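Local structure of antifreeze protein (Marinomonas primoryensis, 5JUH) at residues A[67-72]-A[89-94]; A[75-80]-A[95-100]; A[109-114]-A[166-171]. The protein belongs to a 1.5-MDa adhesin that binds its Antarctic bacterium to diatoms and ice, this C-terminal RTX domain being probably linked to type I secretion. All blocks are in the same frame, centred on the assembly; numbering follows the deposited sequence. Where two conformers were deposited one is given.

From the first modelled residue, the chain makes strand 68-69, a calcium-binding turn and strand 76-78, then winds round through strand 87-89 and a second such turn into strand 96-98. Interaction 1 closes the first winding by laying 89-94 beside 67-72; interaction 2 does the same on the other sheet with 95-100 beside 75-80. Their segments alternate along the chain, so the two cross, and they share two calcium ions. Interaction 3 opens after both and closes a much longer loop, through helix 140-150, bringing 166-171 beside 109-114. It extends the sheet of interaction 1, while Phe97 of interaction 2 packs on Ile111 and Phe114 between the sheets.

Interaction 1 (A[67-72]-A[89-94]); sequences TLIGGQ and TGLEGS. With CA (calcium ion), chain H; CA (calcium ion), chain G; CA (calcium ion), chain I.
Leu91 reaches across to the carbonyl oxygens of Gly70 and Gly71 and to the side chain of Ile69. Its CB lies 3.8 Å from Gly71 O. CG, turned anti to the carbonyl carbon (chi1 -59°), comes 4.0 Å from Ile69 CG2. At the tip, CD1 sits 3.7 Å from the same Ile69 CG2 and 3.5 Å from Gly70 O, so one methyl meets both a branch of isoleucine and a backbone oxygen. Before this turn a single parallel bridge, Ile69 with Thr89, joins the backbones: Thr89 N donates to Leu68 O at 2.9 Å, and Gly70 N to Thr89 O at 2.8 Å. A water bridges the hydroxyls of Thr67 and Thr89, and Thr89 OG1 also bonds to Thr112. Beyond the bridge, carbonyl oxygens turn inward on calcium. Gly71 O and Glu92 O are 3.0 Å apart and, with Gly90 O, bind one ion, which Gly73, Asp75 and Asp95 complete. Leu91 O and Gly93 O face a second, shared with Asp95 and Asp119. The Glu92 side chain bends at chi2 and holds a third ion through both oxygens, with Glu118 as another ligand; Gly93 N donates to its OE1 at 3.0 Å. Oxygens this close would probably repel one another without the metal, so the paired turns probably depend on calcium to keep their shape.

Interaction 2 (A[75-80]-A[95-100]); sequences DVLFGG and DIFILN. With CA (calcium ion), chain H; CA (calcium ion), chain D; CA (calcium ion), chain G.
Strands 76-78 and 96-98 are successive rungs of a parallel beta-roll, each leaving a glycine-rich calcium-binding turn through an aspartate. Those aspartates, Asp75 and Asp95, lie side by side and point the same way, their carboxylate planes 6° apart. Asp75 OD2 and Asp95 OD1 approach to 3.0 Å because both bind one calcium ion, which takes its other ligands from Gly71, Gly73, Gly90 and Glu92. The anti lone pair of Asp95 OD1 also accepts from Asp75 N at 2.9 Å. Asp95 OD2 bridges two metals, 2.8 Å from this ion and 2.3 Å from the next, so one carboxylate links neighbouring sites. Asp75 O then receives Ile96 N, Ile96 O receives Leu77 N at 2.8 Å, and Leu77 O receives Ile98 N. This is the pattern of the RTX nonapeptide GGXGXDXUX, in which the aspartate ends the metal turn and the following residues form a short strand; GGQGDDVLF fits it, with Leu77 at U, while GLEGSDIFI is an imperfect copy, with Leu91 at the second glycine and Phe97 at U. Both U side chains point to the inner face, where Phe97 packs on Leu121 of the next strand. On the other face Val76 CG1 meets Ile98 CD1 at 3.6 Å. Phe78, its CG anti to the backbone N (chi1 179°), turns its ring to Ile98: CD1 lies 3.6 Å from Ile98 CG2, Ile98 O sits at the ring edge in the plane, and Gly80 N stands 3.4 Å above the centre of one face. A water accepts a hydrogen bond from Gly79 N and donates one to Ile98 O, continuing the link beyond the strands, while Gly79 O binds a further calcium ion with Asp82 and Asp86.

Interaction 3 (A[109-114]-A[166-171]); sequences DTITDF and ANFGSD. With CA (calcium ion), chain E.
The ring of Phe168 turns its edge toward the face of Phe114 in an offset edge-to-face pair, with centroids 5.6 Å apart and planes at 66°. Phe114 CB lies near the plane of the Phe168 ring, at its edge, 3.7 Å from CD1. With its CG anti to the backbone N (chi1 -176°), Phe114 is directed alongside Phe168 into the core, where Phe97 and Leu121 also touch it; Phe168 makes a second edge-to-face pair with Phe174. Ile111 runs beside Phe168 and points the same way, its CD1 3.9 Å from Phe168 CE1 and 4.0 Å from Ala166 CB. The strands that carry these side chains are parallel: Asn167 N donates to Asp109 O, Ile111 N to Asn167 O at 2.9 Å, and Gly169 N to Ile111 O at 2.8 Å. A more bent bond of 3.1 Å, from Asp171 N to Thr112 O, carries the pairing past the strand ends. On the opposite face a water accepts from Thr110 OG1 and donates to Asn167 OD1. Both carboxylate oxygens of Asp113 are held by backbone donors, OD1 by Gly90 N and OD2 by Leu91 N. Asp109 OD1 binds calcium 2.4 Å away, with Asp82, Leu84 and Asp86. Strand 110-111 thus has parallel neighbours on either side, 87-89 and 163-168, so that within one mixed sheet the parallel strands of the calcium-bound beta-roll pass over to 163-168 and the antiparallel strands 157-160 and 151-154 beyond it.

Interaction 1 (A[67-72]-A[89-94])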
ATOM      1  N   THR A  67      -2.231 -11.444  14.342  1.00 52.12           N
ATOM      2  CA  THR A  67      -2.475  -9.987  14.816  1.00 30.75           C
ATOM      3  C   THR A  67      -1.198  -9.270  15.289  1.00 35.97           C
ATOM      4  O   THR A  67      -0.630  -9.549  16.427  1.00 40.03           O
ATOM      5  CB  THR A  67      -3.529 -10.015  15.931  1.00 43.02           C
ATOM      6  OG1 THR A  67      -4.078  -8.718  16.105  1.00 48.77           O
ATOM      7  CG2 THR A  67      -2.923 -10.495  17.216  1.00 47.04           C
ATOM      8  N   LEU A  68      -0.717  -8.379  14.412  0.50 32.43           N
ATOM      9  CA  LEU A  68       0.593  -7.673  14.491  0.50 25.58           C
ATOM     10  C   LEU A  68       0.388  -6.158  14.602  0.50 25.81           C
ATOM     11  O   LEU A  68      -0.190  -5.528  13.689  0.50 26.88           O
ATOM     12  CB  LEU A  68       1.427  -7.969  13.234  0.50 27.98           C
ATOM     13  CG  LEU A  68       1.752  -9.442  12.925  0.50 24.38           C
ATOM     14  CD1 LEU A  68       0.750 -10.436  13.348  0.50 33.62           C
ATOM     15  CD2 LEU A  68       1.935  -9.812  11.493  0.50 20.32           C
ATOM     16  N   ILE A  69       0.752  -5.644  15.753  1.00 29.78           N
ATOM     17  CA  ILE A  69       0.362  -4.362  16.190  1.00 21.86           C
ATOM     18  C   ILE A  69       1.642  -3.591  16.409  1.00 21.79           C
ATOM     19  O   ILE A  69       2.535  -4.055  17.061  1.00 25.89           O
ATOM     20  CB  ILE A  69      -0.586  -4.385  17.467  1.00 24.57           C
ATOM     21  CG1 ILE A  69      -1.769  -5.334  17.173  1.00 35.47           C
ATOM     22  CG2 ILE A  69      -1.151  -3.019  17.779  1.00 28.37           C
ATOM     23  CD1 ILE A  69      -2.795  -5.509  18.388  1.00 37.60           C
ATOM     24  N   GLY A  70       1.666  -2.325  15.878  1.00 17.89           N
ATOM     25  CA  GLY A  70       2.756  -1.428  16.159  1.00 15.76           C
ATOM     26  C   GLY A  70       2.530  -0.651  17.442  1.00 15.95           C
ATOM     27  O   GLY A  70       1.716  -1.098  18.298  1.00 20.17           O
ATOM     28  N   GLY A  71       3.267   0.445  17.601  1.00 13.69           N
ATOM     29  CA  GLY A  71       3.070   1.349  18.679  1.00 14.84           C
ATOM     30  C   GLY A  71       2.920   2.730  18.197  1.00 14.78           C
ATOM     31  O   GLY A  71       2.586   2.967  17.042  1.00 14.63           O
ATOM     32  N   GLN A  72       3.095   3.741  19.095  1.00 16.06           N
ATOM     33  CA  GLN A  72       2.780   5.091  18.770  1.00 18.30           C
ATOM     34  C   GLN A  72       3.846   5.717  17.832  1.00 17.08           C
ATOM     35  O   GLN A  72       3.595   6.792  17.304  1.00 22.17           O
ATOM     36  CB  GLN A  72       2.561   5.893  20.045  1.00 24.15           C
ATOM     37  CG  GLN A  72       3.839   6.114  20.753  1.00 40.88           C
ATOM     38  CD  GLN A  72       4.388   7.558  20.624  1.00 65.43           C
ATOM     39  OE1 GLN A  72       3.641   8.535  20.936  1.00108.84           O
ATOM     40  NE2 GLN A  72       5.714   7.713  20.271  1.00 70.41           N
ATOM     41  N   THR A  89      -2.069  -3.717  12.394  1.00 12.54           N
ATOM     42  CA  THR A  89      -2.529  -2.429  12.907  1.00 10.92           C
ATOM     43  C   THR A  89      -1.315  -1.531  13.242  1.00 14.35           C
ATOM     44  O   THR A  89      -0.473  -1.927  14.056  1.00 14.59           O
ATOM     45  CB  THR A  89      -3.363  -2.664  14.225  1.00 12.86           C
ATOM     46  OG1 THR A  89      -4.458  -3.546  13.901  1.00 15.68           O
ATOM     47  CG2 THR A  89      -3.908  -1.402  14.786  1.00 16.10           C
ATOM     48  N   GLY A  90      -1.255  -0.329  12.675  1.00 12.41           N
ATOM     49  CA  GLY A  90      -0.072   0.494  12.878  1.00 13.27           C
ATOM     50  C   GLY A  90      -0.106   1.381  14.134  1.00 12.34           C
ATOM     51  O   GLY A  90       0.936   1.743  14.667  1.00 12.83           O
ATOM     52  N   LEU A  91      -1.326   1.725  14.546  1.00 14.40           N
ATOM     53  CA  LEU A  91      -1.517   2.689  15.606  1.00 14.24           C
ATOM     54  C   LEU A  91      -0.960   4.047  15.152  1.00 14.06           C
ATOM     55  O   LEU A  91      -0.870   4.321  13.947  1.00 14.21           O
ATOM     56  CB  LEU A  91      -1.101   2.168  16.972  1.00 16.75           C
ATOM     57  CG  LEU A  91      -1.836   0.908  17.447  1.00 18.82           C
ATOM     58  CD1 LEU A  91      -1.348   0.512  18.845  1.00 20.51           C
ATOM     59  CD2 LEU A  91      -3.347   1.033  17.406  1.00 18.46           C
ATOM     60  N   GLU A  92      -0.653   4.933  16.126  1.00 14.50           N
ATOM     61  CA  GLU A  92      -0.169   6.190  15.788  1.00 14.80           C
ATOM     62  C   GLU A  92       1.187   6.120  15.092  1.00 13.69           C
ATOM     63  O   GLU A  92       1.816   5.094  15.006  1.00 13.93           O
ATOM     64  CB  GLU A  92      -0.218   7.147  16.992  1.00 16.91           C
ATOM     65  CG  GLU A  92      -1.521   7.988  17.024  1.00 20.07           C
ATOM     66  CD  GLU A  92      -1.588   8.947  15.758  1.00 26.41           C
ATOM     67  OE1 GLU A  92      -0.570   9.220  14.908  1.00 24.39           O
ATOM     68  OE2 GLU A  92      -2.657   9.385  15.496  1.00 24.35           O
ATOM     69  N   GLY A  93       1.599   7.247  14.574  1.00 13.19           N
ATOM     70  CA  GLY A  93       2.776   7.325  13.804  1.00 14.55           C
ATOM     71  C   GLY A  93       2.566   6.894  12.373  1.00 11.59           C
ATOM     72  O   GLY A  93       1.509   6.434  11.987  1.00 12.52           O
ATOM     73  N   SER A  94       3.626   7.047  11.572  1.00 12.59           N
ATOM     74  CA  SER A  94       3.529   6.845  10.154  1.00 11.17           C
ATOM     75  C   SER A  94       4.151   5.458   9.892  1.00 14.04           C
ATOM     76  O   SER A  94       5.377   5.298  10.056  1.00 13.20           O
ATOM     77  CB  SER A  94       4.357   7.863   9.413  1.00 12.79           C
ATOM     78  OG  SER A  94       3.732   9.162   9.549  1.00 12.95           O
TER
HETATM   79 CA    CA H 207       2.836   3.100  14.737  1.00 12.92          CA
HETATM   80 CA    CA G 206      -0.127   4.755  11.787  1.00 12.97          CA
HETATM   81 CA    CA I 208      -1.830  10.445  13.363  0.80 16.51          CA
HETATM   82  O   HOH W   1      -3.887  -6.117  14.388  1.00 35.70           O
HETATM   83  O   HOH W   2      -1.768   6.475  11.727  0.50 11.35           O
HETATM   84  O   HOH W   3      -1.679   3.047  11.201  1.00 15.40           O
HETATM   85  O   HOH W   4      -4.102  10.684  12.795  1.00 25.79           O

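Interaction 2 (A[75-80]-A[95-100])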
ATOM      1  N   ASP A  75       6.513   2.589  12.602  1.00 12.05           N
ATOM      2  CA  ASP A  75       6.821   1.167  12.590  1.00 12.00           C
ATOM      3  C   ASP A  75       6.868   0.592  11.180  1.00 11.43           C
ATOM      4  O   ASP A  75       6.474   1.258  10.189  1.00 13.12           O
ATOM      5  CB  ASP A  75       5.714   0.406  13.339  1.00 12.40           C
ATOM      6  CG  ASP A  75       5.480   0.950  14.773  1.00 16.71           C
ATOM      7  OD1 ASP A  75       6.430   1.096  15.517  1.00 18.12           O
ATOM      8  OD2 ASP A  75       4.315   1.292  15.095  1.00 13.59           O
ATOM      9  N   VAL A  76       7.397  -0.636  11.104  1.00 12.52           N
ATOM     10  CA  VAL A  76       7.380  -1.341   9.816  1.00 13.84           C
ATOM     11  C   VAL A  76       6.747  -2.687  10.217  1.00 13.24           C
ATOM     12  O   VAL A  76       7.245  -3.450  11.019  1.00 14.88           O
ATOM     13  CB  VAL A  76       8.810  -1.544   9.245  1.00 14.06           C
ATOM     14  CG1 VAL A  76       8.745  -2.336   7.994  1.00 15.27           C
ATOM     15  CG2 VAL A  76       9.523  -0.199   9.062  1.00 14.69           C
ATOM     16  N   LEU A  77       5.607  -3.006   9.602  1.00 12.59           N
ATOM     17  CA  LEU A  77       4.769  -4.144   9.955  0.50 13.14           C
ATOM     18  C   LEU A  77       4.726  -5.099   8.738  1.00 13.15           C
ATOM     19  O   LEU A  77       4.566  -4.691   7.586  1.00 14.33           O
ATOM     20  CB  LEU A  77       3.406  -3.683  10.299  0.50 15.63           C
ATOM     21  CG  LEU A  77       3.103  -3.423  11.781  0.50 18.69           C
ATOM     22  CD1 LEU A  77       4.174  -3.194  12.772  0.50 14.97           C
ATOM     23  CD2 LEU A  77       1.981  -2.403  11.921  0.50 20.37           C
ATOM     24  N   PHE A  78       4.849  -6.395   9.017  1.00 13.10           N
ATOM     25  CA  PHE A  78       4.891  -7.390   7.955  1.00 14.38           C
ATOM     26  C   PHE A  78       4.407  -8.718   8.493  1.00 13.88           C
ATOM     27  O   PHE A  78       4.914  -9.204   9.486  1.00 15.72           O
ATOM     28  CB  PHE A  78       6.356  -7.544   7.461  1.00 13.43           C
ATOM     29  CG  PHE A  78       6.544  -8.560   6.392  1.00 14.42           C
ATOM     30  CD1 PHE A  78       5.733  -8.610   5.258  1.00 18.05           C
ATOM     31  CD2 PHE A  78       7.628  -9.443   6.465  1.00 20.24           C
ATOM     32  CE1 PHE A  78       6.014  -9.514   4.213  1.00 17.99           C
ATOM     33  CE2 PHE A  78       7.906 -10.335   5.421  1.00 21.47           C
ATOM     34  CZ  PHE A  78       7.100 -10.380   4.317  1.00 21.67           C
ATOM     35  N   GLY A  79       3.464  -9.307   7.781  1.00 12.91           N
ATOM     36  CA  GLY A  79       2.880 -10.620   8.275  1.00 14.60           C
ATOM     37  C   GLY A  79       3.662 -11.853   7.771  1.00 15.57           C
ATOM     38  O   GLY A  79       3.285 -12.951   8.071  1.00 16.29           O
ATOM     39  N   GLY A  80       4.651 -11.624   6.911  1.00 14.54           N
ATOM     40  CA  GLY A  80       5.335 -12.715   6.199  1.00 16.74           C
ATOM     41  C   GLY A  80       5.007 -12.945   4.784  1.00 20.70           C
ATOM     42  O   GLY A  80       3.932 -12.605   4.342  1.00 16.39           O
ATOM     43  N   ASP A  95       3.317   4.474   9.616  1.00 10.73           N
ATOM     44  CA  ASP A  95       3.725   3.067   9.606  1.00 11.81           C
ATOM     45  C   ASP A  95       3.789   2.596   8.192  1.00 10.84           C
ATOM     46  O   ASP A  95       2.923   2.907   7.354  1.00 12.27           O
ATOM     47  CB  ASP A  95       2.698   2.262  10.436  1.00 11.27           C
ATOM     48  CG  ASP A  95       2.604   2.773  11.841  1.00 13.62           C
ATOM     49  OD1 ASP A  95       3.628   2.792  12.536  1.00 12.31           O
ATOM     50  OD2 ASP A  95       1.549   3.254  12.218  1.00 12.73           O
ATOM     51  N   ILE A  96       4.762   1.716   7.935  1.00 10.27           N
ATOM     52  CA  ILE A  96       4.857   1.064   6.620  1.00 10.53           C
ATOM     53  C   ILE A  96       4.290  -0.363   6.802  1.00 11.68           C
ATOM     54  O   ILE A  96       4.720  -1.111   7.671  1.00 11.40           O
ATOM     55  CB  ILE A  96       6.318   0.953   6.144  1.00 10.75           C
ATOM     56  CG1 ILE A  96       6.880   2.342   5.921  1.00 11.95           C
ATOM     57  CG2 ILE A  96       6.424   0.052   4.925  1.00 11.48           C
ATOM     58  CD1 ILE A  96       8.374   2.390   5.774  1.00 14.23           C
ATOM     59  N   PHE A  97       3.337  -0.694   5.969  1.00 10.01           N
ATOM     60  CA  PHE A  97       2.829  -2.040   5.904  1.00 10.62           C
ATOM     61  C   PHE A  97       3.399  -2.717   4.697  1.00 11.52           C
ATOM     62  O   PHE A  97       3.191  -2.291   3.567  1.00 11.18           O
ATOM     63  CB  PHE A  97       1.254  -2.061   5.818  1.00 11.46           C
ATOM     64  CG  PHE A  97       0.609  -1.335   6.983  1.00 11.69           C
ATOM     65  CD1 PHE A  97       0.253  -2.005   8.123  1.00 12.84           C
ATOM     66  CD2 PHE A  97       0.282   0.031   6.932  1.00 12.89           C
ATOM     67  CE1 PHE A  97      -0.340  -1.376   9.197  1.00 11.91           C
ATOM     68  CE2 PHE A  97      -0.295   0.676   8.002  1.00 11.57           C
ATOM     69  CZ  PHE A  97      -0.646  -0.026   9.096  1.00 10.92           C
ATOM     70  N   ILE A  98       4.219  -3.746   4.950  1.00 10.33           N
ATOM     71  CA  ILE A  98       4.766  -4.536   3.837  1.00 10.89           C
ATOM     72  C   ILE A  98       3.862  -5.644   3.445  1.00 12.07           C
ATOM     73  O   ILE A  98       3.440  -6.386   4.318  1.00 14.46           O
ATOM     74  CB  ILE A  98       6.179  -5.115   4.240  1.00 12.55           C
ATOM     75  CG1 ILE A  98       7.149  -4.001   4.663  1.00 14.35           C
ATOM     76  CG2 ILE A  98       6.754  -5.896   3.072  1.00 12.23           C
ATOM     77  CD1 ILE A  98       8.495  -4.525   5.199  1.00 15.20           C
ATOM     78  N   LEU A  99       3.493  -5.728   2.190  1.00 11.50           N
ATOM     79  CA  LEU A  99       2.511  -6.701   1.759  1.00 11.88           C
ATOM     80  C   LEU A  99       3.173  -7.701   0.785  1.00 13.98           C
ATOM     81  O   LEU A  99       3.929  -7.365  -0.074  1.00 16.03           O
ATOM     82  CB  LEU A  99       1.333  -5.990   1.024  1.00 11.43           C
ATOM     83  CG  LEU A  99       0.556  -5.142   2.063  1.00 12.89           C
ATOM     84  CD1 LEU A  99      -0.473  -4.383   1.251  1.00 14.53           C
ATOM     85  CD2 LEU A  99      -0.200  -5.992   3.044  1.00 16.70           C
ATOM     86  N   ASN A 100       2.770  -8.922   0.957  1.00 13.30           N
ATOM     87  CA  ASN A 100       3.146 -10.071   0.132  1.00 12.03           C
ATOM     88  C   ASN A 100       2.142 -10.287  -0.949  1.00 13.40           C
ATOM     89  O   ASN A 100       0.917 -10.185  -0.761  1.00 16.16           O
ATOM     90  CB  ASN A 100       3.357 -11.304   1.039  1.00 16.24           C
ATOM     91  CG  ASN A 100       2.126 -11.705   1.786  1.00 16.87           C
ATOM     92  OD1 ASN A 100       1.672 -12.952   1.719  1.00 27.70           O
ATOM     93  ND2 ASN A 100       1.554 -10.760   2.503  1.00 15.90           N
TER
HETATM   94 CA    CA H 207       2.836   3.100  14.737  1.00 12.92          CA
HETATM   95 CA    CA D 203       1.706 -14.365   8.964  1.00 14.58          CA
HETATM   96 CA    CA G 206      -0.127   4.755  11.787  1.00 12.97          CA
HETATM   97  O   HOH W   5       2.069  -8.322   5.599  1.00 18.57           O
HETATM   98  O   HOH W   6       2.817 -13.802  10.976  1.00 25.57           O
HETATM   99  O   HOH W   7       0.349 -16.079   9.864  1.00 20.25           O
HETATM  100  O   HOH W   8       3.236 -16.115   8.898  1.00 20.14           O
HETATM  101  O   HOH W   2      -1.768   6.475  11.727  0.50 11.35           O
HETATM  102  O   HOH W   3      -1.679   3.047  11.201  1.00 15.40           O

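Interaction 3 (A[109-114]-A[166-171])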
ATOM      1  N   ASP A 109      -3.709 -10.097   3.615  1.00 11.65           N
ATOM      2  CA  ASP A 109      -3.797  -9.478   4.940  1.00 11.70           C
ATOM      3  C   ASP A 109      -4.887  -8.389   5.056  1.00 10.81           C
ATOM      4  O   ASP A 109      -5.289  -7.803   4.079  1.00 13.11           O
ATOM      5  CB  ASP A 109      -2.469  -8.911   5.340  1.00 12.66           C
ATOM      6  CG  ASP A 109      -1.395 -10.011   5.458  1.00 14.31           C
ATOM      7  OD1 ASP A 109      -1.695 -11.236   5.838  1.00 15.45           O
ATOM      8  OD2 ASP A 109      -0.193  -9.590   5.182  1.00 17.12           O
ATOM      9  N   THR A 110      -5.292  -8.152   6.315  1.00 10.52           N
ATOM     10  CA  THR A 110      -6.139  -7.012   6.680  1.00 11.87           C
ATOM     11  C   THR A 110      -5.246  -5.968   7.321  1.00 11.19           C
ATOM     12  O   THR A 110      -4.434  -6.274   8.224  1.00 12.64           O
ATOM     13  CB  THR A 110      -7.211  -7.454   7.598  1.00 14.22           C
ATOM     14  OG1 THR A 110      -8.074  -8.375   6.955  1.00 14.99           O
ATOM     15  CG2 THR A 110      -8.006  -6.259   8.133  1.00 15.86           C
ATOM     16  N   ILE A 111      -5.385  -4.723   6.861  1.00 10.31           N
ATOM     17  CA  ILE A 111      -4.777  -3.566   7.511  1.00 10.95           C
ATOM     18  C   ILE A 111      -5.927  -2.838   8.172  1.00 11.00           C
ATOM     19  O   ILE A 111      -6.782  -2.309   7.453  1.00 11.00           O
ATOM     20  CB  ILE A 111      -3.999  -2.663   6.541  1.00 10.74           C
ATOM     21  CG1 ILE A 111      -2.827  -3.466   5.900  1.00 14.30           C
ATOM     22  CG2 ILE A 111      -3.513  -1.443   7.321  1.00 13.21           C
ATOM     23  CD1 ILE A 111      -2.248  -2.732   4.747  1.00 12.58           C
ATOM     24  N   THR A 112      -5.954  -2.806   9.477  1.00 12.52           N
ATOM     25  CA  THR A 112      -7.148  -2.305  10.168  1.00 14.81           C
ATOM     26  C   THR A 112      -7.264  -0.773  10.153  1.00 12.91           C
ATOM     27  O   THR A 112      -8.438  -0.336  10.094  1.00 15.76           O
ATOM     28  CB  THR A 112      -7.261  -2.731  11.589  1.00 14.90           C
ATOM     29  OG1 THR A 112      -6.254  -2.118  12.355  1.00 15.66           O
ATOM     30  CG2 THR A 112      -7.161  -4.262  11.801  1.00 16.88           C
ATOM     31  N   ASP A 113      -6.145  -0.029  10.036  1.00 11.38           N
ATOM     32  CA  ASP A 113      -6.196   1.367  10.366  1.00 10.92           C
ATOM     33  C   ASP A 113      -5.266   2.154   9.426  1.00 12.41           C
ATOM     34  O   ASP A 113      -4.509   3.054   9.907  1.00 15.68           O
ATOM     35  CB  ASP A 113      -5.782   1.588  11.835  1.00 14.81           C
ATOM     36  CG  ASP A 113      -4.256   1.256  12.061  1.00 14.91           C
ATOM     37  OD1 ASP A 113      -3.675   0.361  11.334  1.00 15.29           O
ATOM     38  OD2 ASP A 113      -3.710   1.889  13.002  1.00 17.14           O
ATOM     39  N   PHE A 114      -5.337   1.893   8.108  1.00 11.79           N
ATOM     40  CA  PHE A 114      -4.429   2.608   7.218  1.00 11.05           C
ATOM     41  C   PHE A 114      -4.881   4.083   7.179  1.00 12.08           C
ATOM     42  O   PHE A 114      -5.985   4.347   6.723  1.00 13.62           O
ATOM     43  CB  PHE A 114      -4.487   2.019   5.822  1.00 10.94           C
ATOM     44  CG  PHE A 114      -3.498   2.640   4.851  1.00 12.49           C
ATOM     45  CD1 PHE A 114      -2.194   2.264   4.946  1.00 12.23           C
ATOM     46  CD2 PHE A 114      -3.856   3.586   3.910  1.00 15.03           C
ATOM     47  CE1 PHE A 114      -1.257   2.784   4.146  1.00 13.06           C
ATOM     48  CE2 PHE A 114      -2.902   4.148   3.016  1.00 15.24           C
ATOM     49  CZ  PHE A 114      -1.621   3.738   3.191  1.00 15.98           C
ATOM     50  N   ALA A 166      -4.656  -5.883  -0.130  1.00 11.64           N
ATOM     51  CA  ALA A 166      -4.984  -6.051   1.289  1.00 11.63           C
ATOM     52  C   ALA A 166      -6.468  -5.761   1.419  1.00 11.28           C
ATOM     53  O   ALA A 166      -6.999  -5.070   0.583  1.00 11.93           O
ATOM     54  CB  ALA A 166      -4.195  -5.136   2.251  1.00 13.34           C
ATOM     55  N   ASN A 167      -7.070  -6.180   2.535  1.00 11.48           N
ATOM     56  CA  ASN A 167      -8.403  -5.686   2.884  1.00 12.19           C
ATOM     57  C   ASN A 167      -8.215  -4.586   3.888  1.00 10.77           C
ATOM     58  O   ASN A 167      -7.531  -4.769   4.881  1.00 13.58           O
ATOM     59  CB  ASN A 167      -9.213  -6.838   3.475  1.00 13.22           C
ATOM     60  CG  ASN A 167      -9.544  -7.868   2.401  1.00 13.91           C
ATOM     61  OD1 ASN A 167      -9.264  -9.079   2.571  1.00 19.14           O
ATOM     62  ND2 ASN A 167     -10.052  -7.437   1.374  1.00 13.36           N
ATOM     63  N   PHE A 168      -8.733  -3.415   3.632  1.00 12.17           N
ATOM     64  CA  PHE A 168      -8.644  -2.261   4.497  1.00 11.14           C
ATOM     65  C   PHE A 168      -9.788  -2.219   5.469  1.00 12.95           C
ATOM     66  O   PHE A 168     -10.920  -2.321   5.052  1.00 15.26           O
ATOM     67  CB  PHE A 168      -8.493  -0.992   3.680  1.00 13.29           C
ATOM     68  CG  PHE A 168      -7.204  -0.906   2.902  1.00 11.48           C
ATOM     69  CD1 PHE A 168      -6.073  -0.472   3.583  1.00 11.31           C
ATOM     70  CD2 PHE A 168      -7.093  -1.406   1.627  1.00 12.61           C
ATOM     71  CE1 PHE A 168      -4.870  -0.387   2.965  1.00 12.71           C
ATOM     72  CE2 PHE A 168      -5.871  -1.420   0.987  1.00 14.98           C
ATOM     73  CZ  PHE A 168      -4.757  -0.917   1.692  1.00 12.72           C
ATOM     74  N   GLY A 169      -9.519  -2.179   6.766  1.00 13.03           N
ATOM     75  CA  GLY A 169     -10.502  -2.274   7.806  1.00 14.36           C
ATOM     76  C   GLY A 169     -11.158  -0.975   8.201  1.00 15.33           C
ATOM     77  O   GLY A 169     -10.920   0.036   7.560  1.00 16.20           O
ATOM     78  N   SER A 170     -11.964  -1.011   9.251  1.00 17.27           N
ATOM     79  CA  SER A 170     -12.868   0.140   9.519  1.00 23.11           C
ATOM     80  C   SER A 170     -12.267   1.307  10.110  1.00 18.67           C
ATOM     81  O   SER A 170     -12.891   2.370  10.119  1.00 22.57           O
ATOM     82  CB  SER A 170     -14.055  -0.289  10.424  1.00 24.86           C
ATOM     83  OG  SER A 170     -13.479  -1.032  11.464  1.00 28.91           O
ATOM     84  N   ASP A 171     -11.030   1.247  10.568  1.00 16.61           N
ATOM     85  CA  ASP A 171     -10.402   2.418  11.040  1.00 17.40           C
ATOM     86  C   ASP A 171      -9.525   3.063   9.958  1.00 16.02           C
ATOM     87  O   ASP A 171      -8.804   4.020  10.283  1.00 17.28           O
ATOM     88  CB  ASP A 171      -9.521   2.047  12.241  1.00 17.59           C
ATOM     89  CG  ASP A 171     -10.307   1.572  13.438  1.00 27.04           C
ATOM     90  OD1 ASP A 171     -11.330   2.214  13.712  1.00 34.90           O
ATOM     91  OD2 ASP A 171      -9.845   0.647  14.126  1.00 33.28           O
TER
HETATM   92 CA    CA E 204      -0.220 -13.077   5.723  1.00 12.72          CA
HETATM   93  O   HOH W   9       1.635 -11.664   5.405  1.00 14.78           O
HETATM   94  O   HOH W  10      -7.892 -10.108   4.897  1.00 16.32           O
HETATM   95  O   HOH W  11      -7.705  -0.630  14.203  1.00 25.14           O
HETATM   96  O   HOH W  12      -1.005 -12.853   3.405  1.00 15.24           O